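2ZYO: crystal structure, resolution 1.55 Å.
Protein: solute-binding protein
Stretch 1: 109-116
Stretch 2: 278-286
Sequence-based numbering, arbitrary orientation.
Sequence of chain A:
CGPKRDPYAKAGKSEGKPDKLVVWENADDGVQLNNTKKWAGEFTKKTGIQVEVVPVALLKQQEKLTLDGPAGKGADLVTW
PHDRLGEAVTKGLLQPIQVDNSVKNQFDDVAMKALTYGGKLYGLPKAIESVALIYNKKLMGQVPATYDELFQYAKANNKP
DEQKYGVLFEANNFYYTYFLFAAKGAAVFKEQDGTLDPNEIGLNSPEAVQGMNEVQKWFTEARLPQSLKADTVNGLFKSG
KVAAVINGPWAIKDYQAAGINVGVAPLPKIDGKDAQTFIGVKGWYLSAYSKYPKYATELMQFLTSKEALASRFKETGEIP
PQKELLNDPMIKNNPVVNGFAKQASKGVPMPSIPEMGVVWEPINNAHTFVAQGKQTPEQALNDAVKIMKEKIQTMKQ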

# COMPACT_ATOMS: atom_id res chain seq x y z
N ASP A 109 -14.21 -2.51 -4.07
CA ASP A 109 -13.97 -3.66 -4.95
C ASP A 109 -12.48 -3.96 -5.15
O ASP A 109 -12.08 -5.12 -5.16
CB ASP A 109 -14.66 -3.46 -6.30
CG ASP A 109 -16.18 -3.58 -6.23
OD1 ASP A 109 -16.73 -3.78 -5.12
OD2 ASP A 109 -16.83 -3.47 -7.29
N VAL A 110 -11.68 -2.91 -5.32
CA VAL A 110 -10.25 -3.07 -5.55
C VAL A 110 -9.51 -3.51 -4.29
O VAL A 110 -8.57 -4.31 -4.36
CB VAL A 110 -9.62 -1.77 -6.15
CG1 VAL A 110 -8.16 -1.97 -6.48
CG2 VAL A 110 -10.38 -1.36 -7.41
N ALA A 111 -9.95 -3.02 -3.13
CA ALA A 111 -9.39 -3.44 -1.85
C ALA A 111 -9.65 -4.93 -1.59
O ALA A 111 -8.80 -5.63 -1.02
CB ALA A 111 -9.96 -2.60 -0.71
N MET A 112 -10.82 -5.41 -2.02
CA MET A 112 -11.16 -6.82 -1.85
C MET A 112 -10.33 -7.72 -2.76
O MET A 112 -10.00 -8.84 -2.38
CB MET A 112 -12.66 -7.05 -2.08
CG MET A 112 -13.55 -6.45 -0.99
SD MET A 112 -13.06 -6.90 0.69
CE MET A 112 -13.45 -8.64 0.72
N LYS A 113 -10.00 -7.22 -3.95
CA LYS A 113 -9.12 -7.95 -4.87
C LYS A 113 -7.74 -8.18 -4.24
O LYS A 113 -7.14 -9.23 -4.43
CB LYS A 113 -8.98 -7.21 -6.19
CG LYS A 113 -10.24 -7.21 -7.04
CD LYS A 113 -10.00 -6.54 -8.39
CE LYS A 113 -11.32 -6.25 -9.11
NZ LYS A 113 -12.12 -7.48 -9.39
N ALA A 114 -7.27 -7.19 -3.47
CA ALA A 114 -5.99 -7.28 -2.78
C ALA A 114 -5.95 -8.41 -1.76
O ALA A 114 -4.88 -8.94 -1.46
CB ALA A 114 -5.64 -5.96 -2.12
N LEU A 115 -7.12 -8.79 -1.24
CA LEU A 115 -7.20 -9.83 -0.20
C LEU A 115 -7.65 -11.18 -0.75
O LEU A 115 -7.87 -12.13 0.00
CB LEU A 115 -8.09 -9.36 0.96
CG LEU A 115 -7.73 -8.03 1.63
CD1 LEU A 115 -8.62 -7.79 2.83
CD2 LEU A 115 -6.25 -7.97 2.03
N THR A 116 -7.77 -11.25 -2.08
CA THR A 116 -8.11 -12.48 -2.77
C THR A 116 -6.84 -13.09 -3.35
O THR A 116 -5.97 -12.38 -3.85
CB THR A 116 -9.15 -12.21 -3.89
OG1 THR A 116 -10.33 -11.63 -3.31
CG2 THR A 116 -9.53 -13.49 -4.62
N PHE A 278 0.02 2.20 -7.05
CA PHE A 278 -0.14 1.02 -6.22
C PHE A 278 -1.02 1.37 -5.03
O PHE A 278 -0.95 2.48 -4.50
CB PHE A 278 1.21 0.53 -5.69
CG PHE A 278 2.01 -0.29 -6.67
CD1 PHE A 278 1.41 -1.29 -7.43
CD2 PHE A 278 3.38 -0.07 -6.81
CE1 PHE A 278 2.16 -2.06 -8.32
CE2 PHE A 278 4.13 -0.84 -7.70
CZ PHE A 278 3.52 -1.83 -8.45
N ILE A 279 -1.86 0.43 -4.61
CA ILE A 279 -2.52 0.54 -3.32
C ILE A 279 -2.05 -0.59 -2.40
O ILE A 279 -1.75 -1.69 -2.86
CB ILE A 279 -4.07 0.58 -3.42
CG1 ILE A 279 -4.61 -0.70 -4.08
CG2 ILE A 279 -4.53 1.82 -4.19
CD1 ILE A 279 -6.03 -1.05 -3.67
N GLY A 280 -1.94 -0.28 -1.11
CA GLY A 280 -1.61 -1.27 -0.10
C GLY A 280 -2.80 -1.41 0.83
O GLY A 280 -3.35 -0.42 1.29
N VAL A 281 -3.19 -2.66 1.10
CA VAL A 281 -4.33 -2.94 1.96
C VAL A 281 -3.87 -3.72 3.19
O VAL A 281 -3.16 -4.71 3.06
CB VAL A 281 -5.44 -3.73 1.21
CG1 VAL A 281 -6.59 -4.10 2.15
CG2 VAL A 281 -5.96 -2.93 0.02
N LYS A 282 -4.26 -3.23 4.37
CA LYS A 282 -4.05 -3.95 5.62
C LYS A 282 -5.37 -4.58 6.02
O LYS A 282 -6.35 -3.88 6.25
CB LYS A 282 -3.55 -3.02 6.72
CG LYS A 282 -2.13 -2.50 6.52
CD LYS A 282 -1.54 -1.89 7.79
CE LYS A 282 -2.33 -0.69 8.30
NZ LYS A 282 -1.75 -0.13 9.55
N GLY A 283 -5.40 -5.91 6.09
CA GLY A 283 -6.62 -6.62 6.47
C GLY A 283 -6.44 -7.53 7.66
O GLY A 283 -5.33 -7.71 8.16
N TRP A 284 -7.56 -8.10 8.12
CA TRP A 284 -7.55 -9.18 9.10
C TRP A 284 -7.57 -10.49 8.34
O TRP A 284 -8.38 -10.67 7.43
CB TRP A 284 -8.79 -9.12 10.00
CG TRP A 284 -8.79 -8.03 11.02
CD1 TRP A 284 -9.68 -7.00 11.11
CD2 TRP A 284 -7.88 -7.88 12.11
NE1 TRP A 284 -9.37 -6.20 12.19
CE2 TRP A 284 -8.27 -6.72 12.82
CE3 TRP A 284 -6.76 -8.60 12.56
CZ2 TRP A 284 -7.58 -6.27 13.95
CZ3 TRP A 284 -6.08 -8.15 13.68
CH2 TRP A 284 -6.49 -6.99 14.37
N TYR A 285 -6.69 -11.41 8.73
CA TYR A 285 -6.63 -12.74 8.12
C TYR A 285 -6.90 -13.82 9.17
O TYR A 285 -6.78 -13.57 10.37
CB TYR A 285 -5.27 -12.97 7.44
CG TYR A 285 -4.80 -11.77 6.66
CD1 TYR A 285 -5.60 -11.20 5.67
CD2 TYR A 285 -3.56 -11.18 6.93
CE1 TYR A 285 -5.18 -10.07 4.97
CE2 TYR A 285 -3.13 -10.06 6.23
CZ TYR A 285 -3.94 -9.52 5.25
OH TYR A 285 -3.53 -8.41 4.55
N LEU A 286 -7.28 -15.00 8.70
CA LEU A 286 -7.64 -16.11 9.58
C LEU A 286 -6.55 -17.17 9.56
O LEU A 286 -6.28 -17.78 8.51
CB LEU A 286 -8.98 -16.71 9.14
CG LEU A 286 -9.57 -17.90 9.89
CD1 LEU A 286 -9.74 -17.61 11.37
CD2 LEU A 286 -10.89 -18.32 9.26

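The contact between 109-116 and 278-286 is largely apolar: no hydrogen bond crosses it, and the side chains meet at van der Waals distance. A short helix that includes Val110 and Ala111 crosses a strand at -70°, with the two axes 8.4 Å apart at their closest. The summed buried surface is modest, 294 Å², and Leu115 (70 Å²), Val281 (69 Å²) and Ile279 (45 Å²) account for well over half of it. The backbones draw nearest where the CA atoms of Ala111 and Val281 lie 6.4 Å apart, a spacing that leaves room for little more than a methyl layer between them.

Val281 is the centre of the strand's contribution. Its CA-to-CB bond points toward the helix, and with chi1 at 176° (t) its two methyls serve different neighbours. Val281 CG2 lies 3.7 Å from Ala114 CB and 3.9 Å from Ala111 CA, with Ala111 CB slightly farther from CG2 at 4.1 Å; Val281 CG1 instead faces Leu115, 3.9 Å from Leu115 CD2. A branched residue suits this position because one methyl can sit against the two alanines while the other reaches the leucine. The alanines suit theirs because each presents a single methyl, which lets the helix backbone come close to the strand.

Leu115 points its CA-to-CB bond toward the strand. In its m,t rotamer (chi1 -55°, chi2 -174°), its branches extend over Val281, Gly283 and Tyr285. CD2 packs against Val281 CG1, and Leu115 CD2 also lies 3.8 Å from Tyr285 CE1 and 3.7 Å from Tyr285 OH. It meets the tyrosine at the ring edge, near the ring plane, so this is an edge contact and not packing on the face. Leu115 CD1 rests over Gly283, 4.3 Å from Gly283 CA. The absence of a side chain there matters: an ideal CB on Gly283 would point toward the helix and fall only 2.9 Å from Leu115 CD1, a clash.

The CA-to-CB bond of Tyr285 runs sideways to the contact, but the end of its side chain comes nearer. Its ring runs back along the strand, as a weak hydrogen bond from Gly283 N to Tyr285 OH, 3.5 Å long with an angle of 147° at the hydrogen, confirms. The hydroxyl also hydrogen-bonds elsewhere in the structure, so its polar needs are met even though Leu115 lies beside it.

Ile279 extends the apolar surface toward the start of the helix. Its CA-to-CB bond points toward the helix, and its chi1 of 60° (p) and chi2 of 153° (t) carry Ile279 CD1 to 3.6 Å from Val110 CG1, the shortest of the contacts, and to 4.4 Å from Ala111 N. The CA-to-CB bond of Val110 runs sideways, yet its CG1 still meets Ile279 CD1, so the two branched side chains touch through methyl groups.

Strand alternation accounts for the pattern from Ile279 to Trp284: the CA-to-CB bonds of Ile279 and Val281 point toward the helix, as a CB on Gly283 would, whereas those of Lys282 and Trp284 point away.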